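Local coordinates for protein succinate-semialdehyde dehydrogenase (Synechococcus sp., PDB 4ITB) that probably catalyses the NADP-dependent oxidation of succinic semialdehyde to succinate, as a member of the aldehyde dehydrogenase family, at residues A[134-139]-A[166-171]. Sequence-based numbering, arbitrary orientation.
Sequences FPFWQV and LAVEAI. With SSN (4-oxobutanoic acid), chain D.
Phe136 lays one face of its ring over CG2 of Val168. The rim of the ring also meets Ala167 and Ile171 of the same helix, 162-175: CE2 lies 3.8 Å from CD1 of Ile171, and CZ lies 4.0 Å from CB of Ala167. Val139, three residues along, adds a methyl-to-methyl touch, CG1 to CG1 of Val168 at 3.6 Å. In both valines CG1 is anti to the backbone N (chi1 -180° in Val139, 171° in Val168), which turns these two methyls to each other. Val168 thus serves two neighbours, one methyl under the ring and one against Val139. The contact is wholly apolar and mostly buried.

The other side of 134-139 faces the bound 4-oxobutanoic acid (SSN), the semialdehyde substrate. Trp137 gives its indole N-H to a carboxylate oxygen, NE1 to O1 of SSN at 3.0 Å. The bond is fairly straight (161°), and O1 lies in the plane of the indole, at its edge. Phe134 covers the chain of the ligand, with CE1 3.7 Å from C2 of SSN, while O2 of SSN sits above one face near the rim. A serine in place of Phe134 lacks this ring, and the ligand's carbon chain would probably be freer to shift. Ser421 OG, Cys264 N and Asn133 ND2 also hydrogen-bond SSN. The 134-139 segment therefore has a substrate side and a core side.

Glu85 of helix 79-103 takes the backbone N-H of Phe136 and Trp137 at OE2. Helices 64-75 and 46-62 pack on Phe136 and Ile171. The contact joins the beginning of helix 137-148 and the residues leading into it to the middle of helix 162-175. These helices lie in successive beta-alpha-beta crossovers linking parallel strands 115-129, 152-156 and 182-185 of the family's Rossmann-like cofactor-binding domain.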
ATOM      1  N   PHE A 134     -18.426 -13.406  -5.631  1.00  7.38           N
ATOM      2  CA  PHE A 134     -18.525 -12.830  -6.969  1.00  8.09           C
ATOM      3  C   PHE A 134     -17.392 -13.466  -7.756  1.00  7.53           C
ATOM      4  O   PHE A 134     -16.343 -12.852  -7.995  1.00  8.60           O
ATOM      5  CB  PHE A 134     -18.422 -11.298  -6.938  1.00  9.84           C
ATOM      6  CG  PHE A 134     -19.592 -10.630  -6.267  1.00  9.81           C
ATOM      7  CD1 PHE A 134     -19.529 -10.266  -4.930  1.00 11.07           C
ATOM      8  CD2 PHE A 134     -20.756 -10.385  -6.972  1.00 10.30           C
ATOM      9  CE1 PHE A 134     -20.615  -9.662  -4.305  1.00 10.70           C
ATOM     10  CE2 PHE A 134     -21.849  -9.770  -6.352  1.00 11.69           C
ATOM     11  CZ  PHE A 134     -21.771  -9.415  -5.019  1.00 10.43           C
ATOM     12  N   PRO A 135     -17.587 -14.727  -8.154  1.00  7.43           N
ATOM     13  CA  PRO A 135     -16.451 -15.522  -8.634  1.00  7.59           C
ATOM     14  C   PRO A 135     -15.904 -15.092  -9.992  1.00  7.76           C
ATOM     15  O   PRO A 135     -14.790 -15.490 -10.330  1.00  8.15           O
ATOM     16  CB  PRO A 135     -17.022 -16.942  -8.689  1.00  9.37           C
ATOM     17  CG  PRO A 135     -18.496 -16.748  -8.895  1.00  9.03           C
ATOM     18  CD  PRO A 135     -18.857 -15.474  -8.176  1.00  7.25           C
ATOM     19  N   PHE A 136     -16.669 -14.320 -10.762  1.00  7.07           N
ATOM     20  CA  PHE A 136     -16.144 -13.716 -11.990  1.00  7.89           C
ATOM     21  C   PHE A 136     -15.713 -12.268 -11.760  1.00  8.68           C
ATOM     22  O   PHE A 136     -14.583 -11.882 -12.078  1.00  7.20           O
ATOM     23  CB  PHE A 136     -17.193 -13.769 -13.111  1.00  7.82           C
ATOM     24  CG  PHE A 136     -17.156 -15.033 -13.937  1.00  6.94           C
ATOM     25  CD1 PHE A 136     -17.301 -16.285 -13.341  1.00  8.46           C
ATOM     26  CD2 PHE A 136     -17.011 -14.969 -15.315  1.00  8.69           C
ATOM     27  CE1 PHE A 136     -17.288 -17.450 -14.111  1.00  8.74           C
ATOM     28  CE2 PHE A 136     -17.000 -16.127 -16.083  1.00  8.95           C
ATOM     29  CZ  PHE A 136     -17.128 -17.361 -15.482  1.00  8.76           C
ATOM     30  N   TRP A 137     -16.622 -11.465 -11.214  1.00  7.26           N
ATOM     31  CA  TRP A 137     -16.385 -10.032 -11.065  1.00  7.29           C
ATOM     32  C   TRP A 137     -15.158  -9.706 -10.220  1.00  7.00           C
ATOM     33  O   TRP A 137     -14.378  -8.840 -10.582  1.00  7.72           O
ATOM     34  CB  TRP A 137     -17.651  -9.360 -10.520  1.00  6.55           C
ATOM     35  CG  TRP A 137     -17.443  -8.010  -9.894  1.00  7.84           C
ATOM     36  CD1 TRP A 137     -17.611  -7.687  -8.578  1.00 10.41           C
ATOM     37  CD2 TRP A 137     -17.042  -6.803 -10.559  1.00  7.02           C
ATOM     38  NE1 TRP A 137     -17.335  -6.354  -8.384  1.00 11.07           N
ATOM     39  CE2 TRP A 137     -16.983  -5.791  -9.582  1.00  9.67           C
ATOM     40  CE3 TRP A 137     -16.728  -6.485 -11.886  1.00  8.49           C
ATOM     41  CZ2 TRP A 137     -16.624  -4.478  -9.893  1.00 10.76           C
ATOM     42  CZ3 TRP A 137     -16.368  -5.181 -12.194  1.00  9.51           C
ATOM     43  CH2 TRP A 137     -16.312  -4.195 -11.200  1.00  9.22           C
ATOM     44  N   GLN A 138     -14.977 -10.385  -9.092  1.00  7.71           N
ATOM     45  CA  GLN A 138     -13.810 -10.086  -8.261  1.00 10.38           C
ATOM     46  C   GLN A 138     -12.523 -10.355  -9.020  1.00  7.74           C
ATOM     47  O   GLN A 138     -11.537  -9.619  -8.889  1.00  8.97           O
ATOM     48  CB  GLN A 138     -13.816 -10.912  -6.983  1.00 13.87           C
ATOM     49  CG  GLN A 138     -15.051 -10.758  -6.147  1.00 22.25           C
ATOM     50  CD  GLN A 138     -14.852  -9.813  -5.000  1.00 25.52           C
ATOM     51  OE1 GLN A 138     -14.009  -8.915  -5.053  1.00 27.45           O
ATOM     52  NE2 GLN A 138     -15.622 -10.012  -3.938  1.00 24.89           N
ATOM     53  N   VAL A 139     -12.531 -11.402  -9.835  1.00  7.39           N
ATOM     54  CA  VAL A 139     -11.356 -11.733 -10.627  1.00  7.62           C
ATOM     55  C   VAL A 139     -11.097 -10.706 -11.734  1.00  7.50           C
ATOM     56  O   VAL A 139      -9.981 -10.197 -11.857  1.00  7.06           O
ATOM     57  CB  VAL A 139     -11.437 -13.155 -11.212  1.00  8.04           C
ATOM     58  CG1 VAL A 139     -10.189 -13.460 -12.023  1.00 10.57           C
ATOM     59  CG2 VAL A 139     -11.610 -14.175 -10.092  1.00  9.58           C
ATOM     60  N   LEU A 166     -11.410 -21.938 -13.525  1.00  7.18           N
ATOM     61  CA  LEU A 166     -10.901 -22.467 -14.788  1.00  6.48           C
ATOM     62  C   LEU A 166     -11.501 -21.713 -15.969  1.00  7.32           C
ATOM     63  O   LEU A 166     -10.826 -21.475 -16.970  1.00  7.74           O
ATOM     64  CB  LEU A 166     -11.181 -23.965 -14.897  1.00  8.03           C
ATOM     65  CG  LEU A 166     -10.411 -24.812 -13.890  1.00  9.15           C
ATOM     66  CD1 LEU A 166     -10.976 -26.221 -13.872  1.00 11.69           C
ATOM     67  CD2 LEU A 166      -8.924 -24.828 -14.222  1.00 11.02           C
ATOM     68  N   ALA A 167     -12.762 -21.320 -15.850  1.00  6.60           N
ATOM     69  CA  ALA A 167     -13.430 -20.584 -16.920  1.00  7.27           C
ATOM     70  C   ALA A 167     -12.795 -19.221 -17.159  1.00  7.81           C
ATOM     71  O   ALA A 167     -12.665 -18.787 -18.304  1.00  7.91           O
ATOM     72  CB  ALA A 167     -14.921 -20.436 -16.626  1.00  8.26           C
ATOM     73  N   VAL A 168     -12.416 -18.521 -16.091  1.00  7.09           N
ATOM     74  CA  VAL A 168     -11.756 -17.232 -16.267  1.00  7.91           C
ATOM     75  C   VAL A 168     -10.458 -17.389 -17.058  1.00  7.98           C
ATOM     76  O   VAL A 168     -10.201 -16.622 -17.993  1.00  7.61           O
ATOM     77  CB  VAL A 168     -11.497 -16.526 -14.920  1.00  8.59           C
ATOM     78  CG1 VAL A 168     -10.614 -15.289 -15.121  1.00 12.22           C
ATOM     79  CG2 VAL A 168     -12.829 -16.170 -14.238  1.00  9.94           C
ATOM     80  N   GLU A 169      -9.653 -18.389 -16.711  1.00  6.53           N
ATOM     81  CA  GLU A 169      -8.422 -18.616 -17.461  1.00  6.50           C
ATOM     82  C   GLU A 169      -8.737 -18.932 -18.924  1.00  7.49           C
ATOM     83  O   GLU A 169      -8.079 -18.411 -19.824  1.00  6.80           O
ATOM     84  CB  GLU A 169      -7.561 -19.726 -16.836  1.00  7.04           C
ATOM     85  CG  GLU A 169      -6.300 -19.963 -17.661  1.00  7.72           C
ATOM     86  CD  GLU A 169      -5.360 -21.044 -17.149  1.00 11.80           C
ATOM     87  OE1 GLU A 169      -5.091 -21.130 -15.944  1.00  9.15           O
ATOM     88  OE2 GLU A 169      -4.829 -21.803 -17.986  1.00 14.25           O
ATOM     89  N   ALA A 170      -9.753 -19.762 -19.155  1.00  6.62           N
ATOM     90  CA  ALA A 170     -10.142 -20.144 -20.515  1.00  6.81           C
ATOM     91  C   ALA A 170     -10.618 -18.942 -21.334  1.00  6.73           C
ATOM     92  O   ALA A 170     -10.319 -18.845 -22.525  1.00  7.14           O
ATOM     93  CB  ALA A 170     -11.197 -21.222 -20.468  1.00  8.69           C
ATOM     94  N   ILE A 171     -11.341 -18.021 -20.711  1.00  6.26           N
ATOM     95  CA  ILE A 171     -11.773 -16.817 -21.410  1.00  6.35           C
ATOM     96  C   ILE A 171     -10.556 -16.009 -21.856  1.00  6.84           C
ATOM     97  O   ILE A 171     -10.476 -15.555 -23.002  1.00  6.85           O
ATOM     98  CB  ILE A 171     -12.667 -15.944 -20.504  1.00  6.72           C
ATOM     99  CG1 ILE A 171     -14.034 -16.608 -20.327  1.00  7.10           C
ATOM    100  CG2 ILE A 171     -12.804 -14.537 -21.083  1.00  6.99           C
ATOM    101  CD1 ILE A 171     -14.838 -16.050 -19.151  1.00  8.79           C
TER
HETATM  102  C1  SSN D 502     -19.040  -5.731  -5.093  1.00 16.12           C
HETATM  103  O1  SSN D 502     -18.070  -5.219  -5.717  1.00 14.93           O
HETATM  104  C2  SSN D 502     -18.859  -6.424  -3.784  1.00 17.60           C
HETATM  105  O2  SSN D 502     -20.193  -5.667  -5.581  1.00 16.11           O
HETATM  106  C3  SSN D 502     -17.496  -6.763  -3.289  1.00 18.19           C
HETATM  107  C4  SSN D 502     -17.378  -7.397  -1.937  1.00 14.58           C
HETATM  108  O4  SSN D 502     -18.173  -8.497  -1.648  1.00 14.57           O